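Local coordinates for trypsin-resistant surface T6 protein (PDB 4P0D), which forms the backbone pilin of serotype M6 Streptococcus pyogenes pili, its subunits probably being joined and anchored to the cell wall by sortase, at residues Lys11-Glu16 and Thr140-Ser145. The protein carries 1 engineered substitution. Residues are numbered along the deposited sequence; the frame is centred on the assembly and turned at random.
Sequences KITNIE and TSVAKS
The T13 backbone and A143 mark the tight part of a parallel pairing between strands 11-13 and 140-142, whose axes approach to 4.7 Å. Three backbone bonds make the ladder: S141 N gives to K11 O, T13 N to S141 O, and A143 N to T13 O at 2.9 Å, the last carrying the pairing beyond the strand end. A143 CB lies 3.3 Å from the same T13 O and 3.8 Å from I12 CG2. On the face of I12 and S141, I12 packs on A98 and I112, and S141 on L114, toward the interior of the N-terminal Ig-like domain.

The opposite face, with the side chains of K11, T13, T140 and V142, is looser and more exposed. K11 and T140 lie side by side; the extended lysine chain, CG anti to the backbone N (chi1 177°), brings CG to 4.0 Å from T140 CG2. The T13 side chain crosses that of T140 at about a right angle, and T13 OG1 sits 3.5 Å from V142 CG2.

Past the ladder, N14 adopts the left-handed helical conformation (phi 62°, psi 41°). Its CB rests against V142 CG1, while ND2 donates to A143 O at 3.1 Å, the acceptor lying nearly in the amide plane. Farther on the chains spread, and one water bridges them: it donates to N14 O and E16 OE1 and accepts from S145 OG, an unusually short, less certain leg. R107 NH1 also bonds S145 OG and forms a long, weak ion pair with E16 OE1. Regular backbone bonds and a small apolar patch thus join the two strands, whereas an asparagine amide and one water link the diverging ends. E16 and S145 share no direct hydrogen bond, so their spacing rests on bound water and, more weakly, R107.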
loop_
_atom_site.group_PDB
_atom_site.type_symbol
_atom_site.label_atom_id
_atom_site.label_comp_id
_atom_site.label_asym_id
_atom_site.label_seq_id
_atom_site.Cartn_x
_atom_site.Cartn_y
_atom_site.Cartn_z
ATOM N N LYS A 11 -3.744 19.687 -33.550
ATOM C CA LYS A 11 -4.585 19.725 -32.371
ATOM C C LYS A 11 -4.669 18.365 -31.685
ATOM O O LYS A 11 -4.767 17.320 -32.329
ATOM C CB LYS A 11 -5.970 20.223 -32.767
ATOM C CG LYS A 11 -6.997 20.239 -31.645
ATOM C CD LYS A 11 -8.280 20.897 -32.128
ATOM C CE LYS A 11 -9.368 20.883 -31.071
ATOM N NZ LYS A 11 -10.424 21.872 -31.433
ATOM N N ILE A 12 -4.629 18.398 -30.365
ATOM C CA ILE A 12 -4.789 17.210 -29.560
ATOM C C ILE A 12 -6.004 17.426 -28.653
ATOM O O ILE A 12 -6.106 18.459 -27.991
ATOM C CB ILE A 12 -3.538 16.926 -28.715
ATOM C CG1 ILE A 12 -2.323 16.727 -29.631
ATOM C CG2 ILE A 12 -3.744 15.661 -27.880
ATOM C CD1 ILE A 12 -0.986 16.797 -28.913
ATOM N N THR A 13 -6.939 16.484 -28.665
ATOM C CA THR A 13 -8.074 16.510 -27.728
ATOM C C THR A 13 -7.977 15.393 -26.677
ATOM O O THR A 13 -7.058 14.562 -26.715
ATOM C CB THR A 13 -9.414 16.380 -28.462
ATOM O OG1 THR A 13 -9.409 15.152 -29.182
ATOM C CG2 THR A 13 -9.618 17.532 -29.416
ATOM N N ASN A 14 -8.921 15.390 -25.737
ATOM C CA ASN A 14 -8.974 14.390 -24.669
ATOM C C ASN A 14 -7.757 14.410 -23.762
ATOM O O ASN A 14 -7.275 13.359 -23.318
ATOM C CB ASN A 14 -9.195 12.963 -25.220
ATOM C CG ASN A 14 -9.739 12.011 -24.164
ATOM O OD1 ASN A 14 -10.577 12.412 -23.350
ATOM N ND2 ASN A 14 -9.260 10.763 -24.152
ATOM N N ILE A 15 -7.289 15.611 -23.433
ATOM C CA ILE A 15 -6.154 15.776 -22.551
ATOM C C ILE A 15 -6.662 15.878 -21.115
ATOM O O ILE A 15 -7.314 16.859 -20.737
ATOM C CB ILE A 15 -5.322 17.020 -22.914
ATOM C CG1 ILE A 15 -4.868 16.937 -24.372
ATOM C CG2 ILE A 15 -4.101 17.137 -22.001
ATOM C CD1 ILE A 15 -3.931 18.044 -24.810
ATOM N N GLU A 16 -6.373 14.848 -20.324
ATOM C CA GLU A 16 -6.802 14.777 -18.941
ATOM C C GLU A 16 -5.595 14.826 -18.026
ATOM O O GLU A 16 -4.503 14.396 -18.387
ATOM C CB GLU A 16 -7.558 13.470 -18.711
ATOM C CG GLU A 16 -8.929 13.382 -19.364
ATOM C CD GLU A 16 -9.447 11.941 -19.399
ATOM O OE1 GLU A 16 -8.898 11.083 -20.136
ATOM O OE2 GLU A 16 -10.399 11.659 -18.675
ATOM N N THR A 140 -6.138 16.732 -36.279
ATOM C CA THR A 140 -6.641 16.615 -34.913
ATOM C C THR A 140 -6.552 15.157 -34.499
ATOM O O THR A 140 -7.013 14.277 -35.236
ATOM C CB THR A 140 -8.094 17.082 -34.832
ATOM O OG1 THR A 140 -8.181 18.409 -35.371
ATOM C CG2 THR A 140 -8.600 17.070 -33.388
ATOM N N SER A 141 -5.949 14.900 -33.337
ATOM C CA SER A 141 -5.851 13.547 -32.797
ATOM C C SER A 141 -6.398 13.485 -31.379
ATOM O O SER A 141 -6.172 14.380 -30.592
ATOM C CB SER A 141 -4.408 13.059 -32.803
ATOM O OG SER A 141 -3.884 13.164 -34.112
ATOM N N VAL A 142 -7.094 12.402 -31.071
ATOM C CA VAL A 142 -7.588 12.129 -29.716
ATOM C C VAL A 142 -6.494 11.441 -28.889
ATOM O O VAL A 142 -6.015 10.346 -29.226
ATOM C CB VAL A 142 -8.853 11.261 -29.780
ATOM C CG1 VAL A 142 -9.399 10.964 -28.385
ATOM C CG2 VAL A 142 -9.917 11.959 -30.631
ATOM N N ALA A 143 -6.081 12.092 -27.815
ATOM C CA ALA A 143 -5.070 11.538 -26.962
ATOM C C ALA A 143 -5.638 10.290 -26.319
ATOM O O ALA A 143 -6.861 10.190 -26.100
ATOM C CB ALA A 143 -4.632 12.530 -25.915
ATOM N N LYS A 144 -4.739 9.346 -26.041
ATOM C CA LYS A 144 -5.076 8.086 -25.408
ATOM C C LYS A 144 -4.207 7.846 -24.169
ATOM O O LYS A 144 -2.978 7.838 -24.230
ATOM C CB LYS A 144 -4.935 6.926 -26.390
ATOM C CG LYS A 144 -5.332 5.580 -25.781
ATOM C CD LYS A 144 -5.507 4.509 -26.839
ATOM C CE LYS A 144 -5.377 3.117 -26.239
ATOM N NZ LYS A 144 -5.804 2.091 -27.231
ATOM N N SER A 145 -4.869 7.624 -23.044
ATOM C CA SER A 145 -4.191 7.449 -21.785
ATOM C C SER A 145 -4.876 6.358 -20.941
ATOM O O SER A 145 -6.027 5.989 -21.208
ATOM C CB SER A 145 -4.184 8.790 -21.032
ATOM O OG SER A 145 -5.511 9.184 -20.724
HETATM O O HOH W 1 -6.727 11.056 -21.863
#